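Glutathione S-transferase (PDB 6M1T) binds glutathione and, as a beta-class glutathione S-transferase, probably transfers it to electrophilic compounds in detoxification. Local coordinates at residues T34-V37 against D41-L44; V52-L57 against T62-P67; V160-P165 against A180-I185; N131-L136 against V168-S173. All coordinates share one frame; numbering follows the deposited sequence.

Interaction 1 (T34-V37 against D41-L44); sequences TRKV and DDFL
The backbone O of Asp41 accepts from Val37 N at 2.9 Å, and the same oxygen lies beside Lys36 CA as a C-H...O contact. Asp42 is bridged to Lys36 by their backbones, and CD of the bent lysine chain rests against Asp42 CA at 3.9 Å. Asp42 OD1 accepts from Leu44 N at 3.1 Å, met from above the carboxylate plane; chi1 near 177° swings the carboxylate there and closes an Asx turn. With an alanine here, Leu44 N would probably lose this acceptor and the turn into the 3-10 segment would be less firmly set. Phe43 N donates to Arg35 O at 2.9 Å, while Phe43 CB packs 4.0 Å from Val37 CG2. At Leu44, CD2 meets the aliphatic part of Arg35 at CG (3.6 Å), the two chains crossing at a slant; the far end of Arg35, a glutathione-binding residue, leads away to the ligand, where NH2 makes a weak hydrogen bond. Arg35 and Lys36 both face Asp31 in a G1 beta bulge at the sheet's edge. Val37 and Phe43 turn inward onto Val28 and Val30 of strand 26-31, and the Phe43 ring also meets Phe4 of strand 2-5.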
loop_
_atom_site.group_PDB
_atom_site.type_symbol
_atom_site.label_atom_id
_atom_site.label_comp_id
_atom_site.label_asym_id
_atom_site.label_seq_id
_atom_site.Cartn_x
_atom_site.Cartn_y
_atom_site.Cartn_z
ATOM N N THR A 34 -5.962 11.897 -21.268
ATOM C CA THR A 34 -7.145 12.790 -21.264
ATOM C C THR A 34 -8.068 12.502 -20.090
ATOM O O THR A 34 -9.000 13.261 -19.906
ATOM C CB THR A 34 -7.933 12.666 -22.575
ATOM O OG1 THR A 34 -8.576 11.387 -22.610
ATOM C CG2 THR A 34 -7.038 12.816 -23.781
ATOM N N ARG A 35 -7.844 11.415 -19.328
ATOM C CA ARG A 35 -8.773 10.963 -18.268
ATOM C C ARG A 35 -10.189 10.817 -18.832
ATOM O O ARG A 35 -11.157 11.188 -18.122
ATOM C CB ARG A 35 -8.815 11.911 -17.059
ATOM C CG ARG A 35 -7.699 11.680 -16.047
ATOM C CD ARG A 35 -6.346 12.097 -16.553
ATOM N NE ARG A 35 -5.224 11.983 -15.631
ATOM C CZ ARG A 35 -4.439 12.993 -15.238
ATOM N NH1 ARG A 35 -4.681 14.244 -15.605
ATOM N NH2 ARG A 35 -3.412 12.749 -14.445
ATOM N N LYS A 36 -10.340 10.272 -20.040
ATOM C CA LYS A 36 -11.706 10.052 -20.560
ATOM C C LYS A 36 -11.889 8.545 -20.757
ATOM O O LYS A 36 -10.949 7.893 -21.189
ATOM C CB LYS A 36 -11.956 10.773 -21.889
ATOM C CG LYS A 36 -11.965 12.310 -21.870
ATOM C CD LYS A 36 -12.718 13.009 -20.757
ATOM C CE LYS A 36 -12.543 14.526 -20.822
ATOM N NZ LYS A 36 -11.109 14.951 -20.876
ATOM N N VAL A 37 -13.076 8.058 -20.465
ATOM C CA VAL A 37 -13.454 6.638 -20.657
ATOM C C VAL A 37 -13.683 6.468 -22.159
ATOM O O VAL A 37 -13.895 7.506 -22.834
ATOM C CB VAL A 37 -14.670 6.305 -19.782
ATOM C CG1 VAL A 37 -15.053 4.856 -19.892
ATOM C CG2 VAL A 37 -14.396 6.674 -18.338
ATOM N N ASP A 41 -17.291 9.402 -21.209
ATOM C CA ASP A 41 -17.512 9.868 -19.816
ATOM C C ASP A 41 -16.194 10.461 -19.296
ATOM O O ASP A 41 -15.130 9.957 -19.684
ATOM C CB ASP A 41 -17.991 8.723 -18.919
ATOM C CG ASP A 41 -19.286 8.087 -19.388
ATOM O OD1 ASP A 41 -19.233 7.226 -20.280
ATOM O OD2 ASP A 41 -20.337 8.481 -18.872
ATOM N N ASP A 42 -16.257 11.500 -18.458
ATOM C CA ASP A 42 -15.071 12.041 -17.740
ATOM C C ASP A 42 -14.716 11.031 -16.643
ATOM O O ASP A 42 -15.544 10.812 -15.733
ATOM C CB ASP A 42 -15.349 13.437 -17.170
ATOM C CG ASP A 42 -14.217 14.057 -16.358
ATOM O OD1 ASP A 42 -13.106 13.477 -16.304
ATOM O OD2 ASP A 42 -14.460 15.139 -15.766
ATOM N N PHE A 43 -13.557 10.403 -16.735
ATOM C CA PHE A 43 -13.146 9.346 -15.772
ATOM C C PHE A 43 -12.998 9.935 -14.364
ATOM O O PHE A 43 -13.112 9.160 -13.409
ATOM C CB PHE A 43 -11.800 8.735 -16.154
ATOM C CG PHE A 43 -11.380 7.600 -15.257
ATOM C CD1 PHE A 43 -12.263 6.572 -14.964
ATOM C CD2 PHE A 43 -10.095 7.555 -14.721
ATOM C CE1 PHE A 43 -11.854 5.495 -14.188
ATOM C CE2 PHE A 43 -9.709 6.515 -13.886
ATOM C CZ PHE A 43 -10.592 5.479 -13.642
ATOM N N LEU A 44 -12.719 11.244 -14.225
ATOM C CA LEU A 44 -12.527 11.891 -12.886
ATOM C C LEU A 44 -13.824 11.845 -12.084
ATOM O O LEU A 44 -13.730 11.969 -10.864
ATOM C CB LEU A 44 -12.043 13.342 -13.012
ATOM C CG LEU A 44 -10.715 13.559 -13.737
ATOM C CD1 LEU A 44 -10.292 15.018 -13.695
ATOM C CD2 LEU A 44 -9.613 12.667 -13.167
#

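Interaction 2 (V52-L57 against T62-P67); sequences VPALTL and TLTENP. With GSH (glutathione), chain C.
Oxygen O12 of the glutathione gamma-glutamyl carboxylate is gripped by two donors: Asn66 N at 3.0 Å and a water at 2.7 Å. That water also donates to Pro53 O and accepts from Glu65 N, so it bridges both segments and the ligand. Val52 pairs with the peptide through its backbone, Val52 N giving to GSH O2 and Val52 O taking from GSH N2 at 2.8 Å. The peptide bond between Val52 and Pro53 is cis, the signature of the thioredoxin-like glutathione site. Pro53 sets CG against Asn66 OD1 at 3.4 Å, the two side chains crossing at about a right angle; OD1 has no hydrogen-bond partner in the model, whereas Asn66 ND2 is held by Cys10 O. Along the antiparallel hairpin, Leu55 and Leu63 form a hydrogen-bonded pair, and Thr56 OG1 and Thr62 OG1 are hydrogen-bonded at 2.9 Å. Glu65, at the N-cap position of helix 66-75, bends at chi2 (-69°) to bring OE2 within 2.8 Å of GSH N1; OE2 is also hydrogen-bonded to Ser99 OG of the second subunit. Replacing Glu65 by an alanine is likely to leave the ligand amino group and that serine without this shared acceptor. The contact thus offers the ligand carboxylate a backbone N-H at a helix start, whose dipole probably favours the negative charge, and gives the amino group a carboxylate partner.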
loop_
_atom_site.group_PDB
_atom_site.type_symbol
_atom_site.label_atom_id
_atom_site.label_comp_id
_atom_site.label_asym_id
_atom_site.label_seq_id
_atom_site.Cartn_x
_atom_site.Cartn_y
_atom_site.Cartn_z
ATOM N N VAL A 52 -6.102 4.202 -12.750
ATOM C CA VAL A 52 -6.680 2.834 -12.870
ATOM C C VAL A 52 -5.865 1.949 -11.942
ATOM O O VAL A 52 -4.701 2.233 -11.711
ATOM C CB VAL A 52 -6.716 2.328 -14.322
ATOM C CG1 VAL A 52 -7.762 3.088 -15.119
ATOM C CG2 VAL A 52 -5.350 2.321 -15.026
ATOM N N PRO A 53 -6.438 0.871 -11.369
ATOM C CA PRO A 53 -7.841 0.494 -11.604
ATOM C C PRO A 53 -8.858 1.280 -10.770
ATOM O O PRO A 53 -8.502 1.767 -9.707
ATOM C CB PRO A 53 -7.920 -0.969 -11.130
ATOM C CG PRO A 53 -6.830 -1.042 -10.060
ATOM C CD PRO A 53 -5.731 -0.096 -10.501
ATOM N N ALA A 54 -10.106 1.238 -11.199
ATOM C CA ALA A 54 -11.277 1.580 -10.365
ATOM C C ALA A 54 -12.332 0.512 -10.642
ATOM O O ALA A 54 -12.410 0.028 -11.795
ATOM C CB ALA A 54 -11.783 2.949 -10.681
ATOM N N LEU A 55 -13.028 0.083 -9.604
ATOM C CA LEU A 55 -14.067 -0.955 -9.699
ATOM C C LEU A 55 -15.408 -0.391 -9.253
ATOM O O LEU A 55 -15.493 -0.030 -8.072
ATOM C CB LEU A 55 -13.687 -2.136 -8.825
ATOM C CG LEU A 55 -14.708 -3.269 -8.898
ATOM C CD1 LEU A 55 -14.669 -3.936 -10.272
ATOM C CD2 LEU A 55 -14.407 -4.305 -7.840
ATOM N N THR A 56 -16.361 -0.264 -10.166
ATOM C CA THR A 56 -17.738 0.192 -9.862
ATOM C C THR A 56 -18.585 -1.040 -9.591
ATOM O O THR A 56 -18.689 -1.922 -10.468
ATOM C CB THR A 56 -18.351 1.059 -10.956
ATOM O OG1 THR A 56 -17.461 2.141 -11.185
ATOM C CG2 THR A 56 -19.709 1.621 -10.565
ATOM N N LEU A 57 -19.124 -1.109 -8.386
ATOM C CA LEU A 57 -19.964 -2.234 -7.931
ATOM C C LEU A 57 -21.353 -2.076 -8.552
ATOM O O LEU A 57 -21.671 -0.976 -9.031
ATOM C CB LEU A 57 -20.004 -2.230 -6.403
ATOM C CG LEU A 57 -18.641 -2.227 -5.725
ATOM C CD1 LEU A 57 -18.798 -2.170 -4.205
ATOM C CD2 LEU A 57 -17.807 -3.423 -6.160
ATOM N N THR A 62 -17.931 3.128 -6.289
ATOM C CA THR A 62 -16.605 2.853 -6.907
ATOM C C THR A 62 -15.571 2.623 -5.800
ATOM O O THR A 62 -15.442 3.484 -4.892
ATOM C CB THR A 62 -16.209 3.963 -7.894
ATOM O OG1 THR A 62 -17.154 3.951 -8.961
ATOM C CG2 THR A 62 -14.816 3.796 -8.470
ATOM N N LEU A 63 -14.802 1.544 -5.921
ATOM C CA LEU A 63 -13.660 1.219 -5.046
ATOM C C LEU A 63 -12.352 1.504 -5.803
ATOM O O LEU A 63 -12.273 1.247 -7.034
ATOM C CB LEU A 63 -13.827 -0.260 -4.717
ATOM C CG LEU A 63 -13.167 -0.821 -3.475
ATOM C CD1 LEU A 63 -13.598 -0.058 -2.212
ATOM C CD2 LEU A 63 -13.532 -2.298 -3.368
ATOM N N THR A 64 -11.361 2.078 -5.128
ATOM C CA THR A 64 -10.032 2.343 -5.727
ATOM C C THR A 64 -8.956 1.644 -4.898
ATOM O O THR A 64 -9.262 1.210 -3.768
ATOM C CB THR A 64 -9.722 3.838 -5.849
ATOM O OG1 THR A 64 -9.772 4.379 -4.537
ATOM C CG2 THR A 64 -10.688 4.599 -6.725
ATOM N N GLU A 65 -7.743 1.581 -5.451
ATOM C CA GLU A 65 -6.547 0.953 -4.837
ATOM C C GLU A 65 -6.607 -0.558 -5.051
ATOM O O GLU A 65 -7.517 -1.236 -4.506
ATOM C CB GLU A 65 -6.409 1.289 -3.342
ATOM C CG GLU A 65 -6.361 2.779 -3.032
ATOM C CD GLU A 65 -5.116 3.495 -3.500
ATOM O OE1 GLU A 65 -5.234 4.707 -3.799
ATOM O OE2 GLU A 65 -4.012 2.852 -3.539
ATOM N N ASN A 66 -5.598 -1.067 -5.740
ATOM C CA ASN A 66 -5.436 -2.510 -6.063
ATOM C C ASN A 66 -5.640 -3.371 -4.826
ATOM O O ASN A 66 -6.402 -4.340 -4.877
ATOM C CB ASN A 66 -4.115 -2.760 -6.783
ATOM C CG ASN A 66 -4.368 -3.074 -8.239
ATOM O OD1 ASN A 66 -5.381 -3.693 -8.556
ATOM N ND2 ASN A 66 -3.507 -2.622 -9.110
ATOM N N PRO A 67 -4.956 -3.089 -3.702
ATOM C CA PRO A 67 -5.102 -3.944 -2.522
ATOM C C PRO A 67 -6.554 -4.141 -2.058
ATOM O O PRO A 67 -6.963 -5.306 -1.736
ATOM C CB PRO A 67 -4.230 -3.207 -1.491
ATOM C CG PRO A 67 -3.160 -2.552 -2.306
ATOM C CD PRO A 67 -3.902 -2.058 -3.540
HETATM N N1 GSH C . -2.001 3.176 -5.508
HETATM C CA1 GSH C . -2.816 2.898 -6.704
HETATM C C1 GSH C . -3.310 1.445 -6.676
HETATM O O11 GSH C . -2.628 0.651 -6.016
HETATM O O12 GSH C . -4.374 1.181 -7.334
HETATM C CB1 GSH C . -1.945 3.167 -7.935
HETATM C CG1 GSH C . -2.702 3.252 -9.232
HETATM C CD1 GSH C . -1.771 3.732 -10.343
HETATM O OE1 GSH C . -0.726 4.358 -10.121
HETATM N N2 GSH C . -2.186 3.485 -11.578
HETATM C CA2 GSH C . -1.521 3.907 -12.794
HETATM C C2 GSH C . -2.212 5.100 -13.431
HETATM O O2 GSH C . -3.434 5.093 -13.583
HETATM C CB2 GSH C . -1.409 2.763 -13.800
HETATM S SG2 GSH C . -0.207 1.482 -13.321
HETATM N N3 GSH C . -1.444 6.135 -13.719
HETATM C CA3 GSH C . -1.949 7.324 -14.360
HETATM C C3 GSH C . -1.618 8.602 -13.584
HETATM O O31 GSH C . -1.164 8.478 -12.428
HETATM O O32 GSH C . -1.852 9.690 -14.151
HETATM O O HOH W 1 -6.619 2.551 -7.797
#

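Interaction 3 (V160-P165 against A180-I185); sequences VMLGWP and AYCGRI. With CYS (cysteine), chain D.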
loop_
_atom_site.group_PDB
_atom_site.type_symbol
_atom_site.label_atom_id
_atom_site.label_comp_id
_atom_site.label_asym_id
_atom_site.label_seq_id
_atom_site.Cartn_x
_atom_site.Cartn_y
_atom_site.Cartn_z
ATOM N N VAL A 160 1.730 -9.275 -12.713
ATOM C CA VAL A 160 1.496 -8.102 -13.597
ATOM C C VAL A 160 2.725 -7.186 -13.599
ATOM O O VAL A 160 3.207 -6.833 -14.678
ATOM C CB VAL A 160 0.194 -7.359 -13.263
ATOM C CG1 VAL A 160 0.129 -6.025 -13.993
ATOM C CG2 VAL A 160 -0.996 -8.225 -13.576
ATOM N N MET A 161 3.247 -6.813 -12.445
ATOM C CA MET A 161 4.428 -5.935 -12.328
ATOM C C MET A 161 5.706 -6.614 -12.861
ATOM O O MET A 161 6.553 -5.899 -13.336
ATOM C CB MET A 161 4.590 -5.506 -10.861
ATOM C CG MET A 161 3.362 -4.742 -10.362
ATOM S SD MET A 161 3.728 -3.988 -8.724
ATOM C CE MET A 161 2.224 -4.338 -7.841
ATOM N N LEU A 162 5.820 -7.950 -12.837
ATOM C CA LEU A 162 7.001 -8.671 -13.420
ATOM C C LEU A 162 6.965 -8.597 -14.942
ATOM O O LEU A 162 8.018 -8.725 -15.566
ATOM C CB LEU A 162 7.023 -10.114 -12.901
ATOM C CG LEU A 162 7.326 -10.261 -11.418
ATOM C CD1 LEU A 162 7.365 -11.738 -11.044
ATOM C CD2 LEU A 162 8.606 -9.599 -11.025
ATOM N N GLY A 163 5.819 -8.234 -15.525
ATOM C CA GLY A 163 5.756 -7.844 -16.945
ATOM C C GLY A 163 6.349 -6.486 -17.281
ATOM O O GLY A 163 6.459 -6.218 -18.497
ATOM N N TRP A 164 6.706 -5.631 -16.302
ATOM C CA TRP A 164 7.160 -4.239 -16.566
ATOM C C TRP A 164 8.660 -4.090 -16.844
ATOM O O TRP A 164 9.019 -3.307 -17.711
ATOM C CB TRP A 164 6.757 -3.315 -15.417
ATOM C CG TRP A 164 5.279 -3.149 -15.324
ATOM C CD1 TRP A 164 4.311 -3.512 -16.209
ATOM C CD2 TRP A 164 4.606 -2.531 -14.218
ATOM N NE1 TRP A 164 3.073 -3.144 -15.735
ATOM C CE2 TRP A 164 3.228 -2.571 -14.495
ATOM C CE3 TRP A 164 5.069 -1.999 -13.025
ATOM C CZ2 TRP A 164 2.284 -2.058 -13.605
ATOM C CZ3 TRP A 164 4.142 -1.527 -12.125
ATOM C CH2 TRP A 164 2.773 -1.544 -12.422
ATOM N N PRO A 165 9.566 -4.765 -16.125
ATOM C CA PRO A 165 11.005 -4.555 -16.335
ATOM C C PRO A 165 11.412 -4.686 -17.812
ATOM O O PRO A 165 12.256 -3.908 -18.251
ATOM C CB PRO A 165 11.640 -5.646 -15.470
ATOM C CG PRO A 165 10.638 -5.899 -14.388
ATOM C CD PRO A 165 9.288 -5.703 -15.039
ATOM N N ALA A 180 10.381 -18.656 -14.097
ATOM C CA ALA A 180 9.577 -19.897 -13.972
ATOM C C ALA A 180 8.198 -19.579 -13.377
ATOM O O ALA A 180 7.187 -20.191 -13.774
ATOM C CB ALA A 180 10.322 -20.883 -13.107
ATOM N N TYR A 181 8.189 -18.720 -12.358
ATOM C CA TYR A 181 6.974 -18.267 -11.640
ATOM C C TYR A 181 6.024 -17.676 -12.683
ATOM O O TYR A 181 4.850 -18.064 -12.664
ATOM C CB TYR A 181 7.385 -17.300 -10.522
ATOM C CG TYR A 181 6.293 -16.611 -9.758
ATOM C CD1 TYR A 181 5.638 -17.266 -8.738
ATOM C CD2 TYR A 181 5.956 -15.289 -10.031
ATOM C CE1 TYR A 181 4.659 -16.641 -7.997
ATOM C CE2 TYR A 181 5.002 -14.633 -9.276
ATOM C CZ TYR A 181 4.345 -15.313 -8.275
ATOM O OH TYR A 181 3.409 -14.713 -7.504
ATOM N N CYS A 182 6.534 -16.834 -13.575
ATOM C CA CYS A 182 5.715 -16.104 -14.587
ATOM C C CYS A 182 5.273 -17.124 -15.638
ATOM O O CYS A 182 4.075 -17.193 -15.968
ATOM C CB CYS A 182 6.494 -15.000 -15.289
ATOM S SG CYS A 182 6.714 -13.513 -14.267
ATOM N N GLY A 183 6.225 -17.952 -16.065
ATOM C CA GLY A 183 5.961 -19.189 -16.830
ATOM C C GLY A 183 4.745 -19.961 -16.371
ATOM O O GLY A 183 3.858 -20.183 -17.212
ATOM N N ARG A 184 4.703 -20.397 -15.112
ATOM C CA ARG A 184 3.574 -21.189 -14.567
ATOM C C ARG A 184 2.305 -20.334 -14.605
ATOM O O ARG A 184 1.255 -20.823 -15.027
ATOM C CB ARG A 184 3.874 -21.683 -13.150
ATOM C CG ARG A 184 5.044 -22.661 -13.086
ATOM C CD ARG A 184 5.257 -23.295 -11.725
ATOM N NE ARG A 184 5.286 -22.368 -10.595
ATOM C CZ ARG A 184 6.364 -21.724 -10.142
ATOM N NH1 ARG A 184 7.533 -21.855 -10.741
ATOM N NH2 ARG A 184 6.262 -20.929 -9.093
ATOM N N ILE A 185 2.376 -19.079 -14.162
ATOM C CA ILE A 185 1.125 -18.286 -14.017
ATOM C C ILE A 185 0.520 -18.010 -15.400
ATOM O O ILE A 185 -0.680 -18.089 -15.534
ATOM C CB ILE A 185 1.378 -17.024 -13.173
ATOM C CG1 ILE A 185 1.634 -17.450 -11.724
ATOM C CG2 ILE A 185 0.215 -16.044 -13.314
ATOM C CD1 ILE A 185 2.177 -16.358 -10.821
HETATM N N CYS D . 8.812 -12.247 -18.993
HETATM C CA CYS D . 9.077 -12.975 -17.714
HETATM C C CYS D . 8.695 -14.456 -17.866
HETATM O O CYS D . 7.624 -14.721 -18.470
HETATM C CB CYS D . 8.330 -12.303 -16.565
HETATM S SG CYS D . 8.622 -13.028 -14.924
#
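A pocket in the C-terminal helical domain holds a cysteine molecule joined to the protein as a mixed disulfide, and Leu162 and Cys182 form part of its wall. Cys182 SG lies 2.1 Å from SG of the bound cysteine, a covalent bond. Its chi1 of -76° sets SG anti to the carbonyl carbon and directs it toward Leu162. There Leu162 CB touches Cys182 SG at 3.7 Å, and the leucine's CD1 approaches the same sulfur equally closely, so one side of the sulfur is covered by aliphatic carbon. Leu162 CB is also 3.9 Å from SG of the ligand, which places this side chain beside both halves of the disulfide. The backbone contributes as well, Leu162 O lying 3.7 Å from CB of the bound cysteine.

One residue earlier on the second helix, Tyr181 offers its ring edge: its CD2 is 4.0 Å from Leu162 CD1, which sits near the ring plane, and the two side chains cross at about a right angle. Ile185 CD1, from one helical turn further on, lies over the rim of one face of this ring, 3.5 Å above the plane, while Tyr181 OH is hydrogen-bonded to Asp155, so the ring is held at both its face and its hydroxyl. No hydrogen bond links the two segments; between them the contact is apolar. It joins helix 153-162, near Leu162, to the middle of helix 176-186, with Leu162 also packing on Phe105 of helix 89-108 and Cys182 on Phe159.

Interaction 4 (N131-L136 against V168-S173); sequences NHLGAL and VGIDMS
Leu133 pushes its two methyls from helix 119-139 against the loop that leads to helix 176-186. Its CD1 meets Ile170 CG2 at 3.8 Å and also lies 4.0 Å from Met172 SD, while the other branch, CD2, reaches Met172 CE at 4.1 Å. Both methyls of the leucine thus lie against the thioether, the two side chains crossing at about a right angle. Met172 attains this position by folding: bends at chi2 (-69°) and chi3 (-73°) curl the thioether back toward the helix. Ile170 presents CG2, anti to its own N, as the branch that touches.

In the next shell, Ile170 packs on Pro165 and on Val129 and Lys130 of helix 119-139, and Leu133 is backed by Phe105 of helix 89-108 and Leu178 of helix 176-186. Met172 also touches the cysteine bound to the protein and so lines that pocket. Between the segments there is no hydrogen bond; the contact between them rests on apolar packing, and the methyl CE of Met172 gives the neighbouring disulfide pocket an apolar border.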
loop_
_atom_site.group_PDB
_atom_site.type_symbol
_atom_site.label_atom_id
_atom_site.label_comp_id
_atom_site.label_asym_id
_atom_site.label_seq_id
_atom_site.Cartn_x
_atom_site.Cartn_y
_atom_site.Cartn_z
ATOM N N ASN A 131 17.125 -4.455 -7.366
ATOM C CA ASN A 131 17.211 -4.880 -5.940
ATOM C C ASN A 131 15.961 -5.656 -5.502
ATOM O O ASN A 131 16.060 -6.729 -4.810
ATOM C CB ASN A 131 17.385 -3.677 -5.010
ATOM C CG ASN A 131 18.817 -3.201 -4.880
ATOM O OD1 ASN A 131 19.083 -2.256 -4.137
ATOM N ND2 ASN A 131 19.738 -3.823 -5.602
ATOM N N HIS A 132 14.783 -5.101 -5.789
ATOM C CA HIS A 132 13.486 -5.737 -5.488
ATOM C C HIS A 132 13.423 -7.105 -6.183
ATOM O O HIS A 132 12.900 -8.046 -5.572
ATOM C CB HIS A 132 12.340 -4.805 -5.930
ATOM C CG HIS A 132 12.027 -3.756 -4.915
ATOM N ND1 HIS A 132 11.729 -4.078 -3.609
ATOM C CD2 HIS A 132 11.883 -2.410 -5.007
ATOM C CE1 HIS A 132 11.437 -2.982 -2.923
ATOM N NE2 HIS A 132 11.529 -1.952 -3.741
ATOM N N LEU A 133 13.852 -7.159 -7.429
ATOM C CA LEU A 133 13.754 -8.365 -8.280
ATOM C C LEU A 133 14.666 -9.464 -7.651
ATOM O O LEU A 133 14.209 -10.595 -7.527
ATOM C CB LEU A 133 14.153 -8.001 -9.716
ATOM C CG LEU A 133 13.148 -7.209 -10.576
ATOM C CD1 LEU A 133 13.746 -6.724 -11.881
ATOM C CD2 LEU A 133 11.883 -7.994 -10.852
ATOM N N GLY A 134 15.893 -9.122 -7.247
ATOM C CA GLY A 134 16.843 -10.027 -6.546
ATOM C C GLY A 134 16.213 -10.654 -5.309
ATOM O O GLY A 134 16.282 -11.900 -5.161
ATOM N N ALA A 135 15.565 -9.862 -4.445
ATOM C CA ALA A 135 14.946 -10.371 -3.201
ATOM C C ALA A 135 13.716 -11.218 -3.530
ATOM O O ALA A 135 13.465 -12.225 -2.831
ATOM C CB ALA A 135 14.579 -9.248 -2.271
ATOM N N LEU A 136 12.904 -10.769 -4.486
ATOM C CA LEU A 136 11.725 -11.551 -4.928
ATOM C C LEU A 136 12.219 -12.879 -5.523
ATOM O O LEU A 136 11.571 -13.905 -5.205
ATOM C CB LEU A 136 10.921 -10.725 -5.929
ATOM C CG LEU A 136 10.133 -9.584 -5.275
ATOM C CD1 LEU A 136 9.717 -8.563 -6.323
ATOM C CD2 LEU A 136 8.954 -10.114 -4.472
ATOM N N VAL A 168 11.396 -1.425 -19.661
ATOM C CA VAL A 168 12.268 -0.316 -19.180
ATOM C C VAL A 168 13.699 -0.830 -19.056
ATOM O O VAL A 168 14.385 -0.426 -18.133
ATOM C CB VAL A 168 11.738 0.296 -17.871
ATOM C CG1 VAL A 168 10.431 1.018 -18.122
ATOM C CG2 VAL A 168 11.591 -0.759 -16.771
ATOM N N GLY A 169 14.107 -1.714 -19.971
ATOM C CA GLY A 169 15.521 -2.022 -20.259
ATOM C C GLY A 169 16.151 -2.935 -19.232
ATOM O O GLY A 169 17.352 -2.868 -19.094
ATOM N N ILE A 170 15.379 -3.793 -18.566
ATOM C CA ILE A 170 15.888 -4.697 -17.503
ATOM C C ILE A 170 15.749 -6.129 -18.016
ATOM O O ILE A 170 14.638 -6.522 -18.402
ATOM C CB ILE A 170 15.127 -4.460 -16.179
ATOM C CG1 ILE A 170 15.446 -3.082 -15.597
ATOM C CG2 ILE A 170 15.371 -5.568 -15.169
ATOM C CD1 ILE A 170 14.674 -2.744 -14.321
ATOM N N ASP A 171 16.837 -6.893 -18.022
ATOM C CA ASP A 171 16.848 -8.271 -18.567
ATOM C C ASP A 171 16.392 -9.234 -17.474
ATOM O O ASP A 171 17.127 -9.397 -16.491
ATOM C CB ASP A 171 18.248 -8.636 -19.083
ATOM C CG ASP A 171 18.399 -10.108 -19.419
ATOM O OD1 ASP A 171 17.507 -10.897 -19.039
ATOM O OD2 ASP A 171 19.407 -10.455 -20.068
ATOM N N MET A 172 15.253 -9.902 -17.656
ATOM C CA MET A 172 14.675 -10.773 -16.602
ATOM C C MET A 172 15.375 -12.149 -16.573
ATOM O O MET A 172 15.064 -12.933 -15.646
ATOM C CB MET A 172 13.160 -10.925 -16.774
ATOM C CG MET A 172 12.392 -9.626 -16.544
ATOM S SD MET A 172 12.475 -9.174 -14.810
ATOM C CE MET A 172 11.376 -10.398 -14.116
ATOM N N SER A 173 16.374 -12.395 -17.435
ATOM C CA SER A 173 17.249 -13.610 -17.362
ATOM C C SER A 173 17.970 -13.720 -16.005
ATOM O O SER A 173 18.132 -14.861 -15.496
ATOM C CB SER A 173 18.247 -13.661 -18.505
ATOM O OG SER A 173 17.618 -14.185 -19.655
#

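How the interactions relate
The four contacts follow the two-domain plan of a glutathione S-transferase. Interactions 1 and 2 come in series along the thioredoxin-like N-terminal domain, their centres 15 Å apart, and both reach its mixed sheet; they touch where Phe43 CZ packs 4.0 Å from Val52 CG1. Interactions 3 and 4 lie in the helical C-terminal domain with centres 11 Å apart and segments alternating along the chain. Pro165 O and Ile170 N, 3.1 Å apart, probably form a hydrogen bond in the loop between them, and Leu162 CD2 against Leu133 CD2 (3.7 Å) joins helices 153-162 and 119-139. Interactions 2 and 3, about 6 Å apart at their nearest atoms, do not touch. Glutathione-site residues thus belong to the first pair, the cysteine pocket to the second.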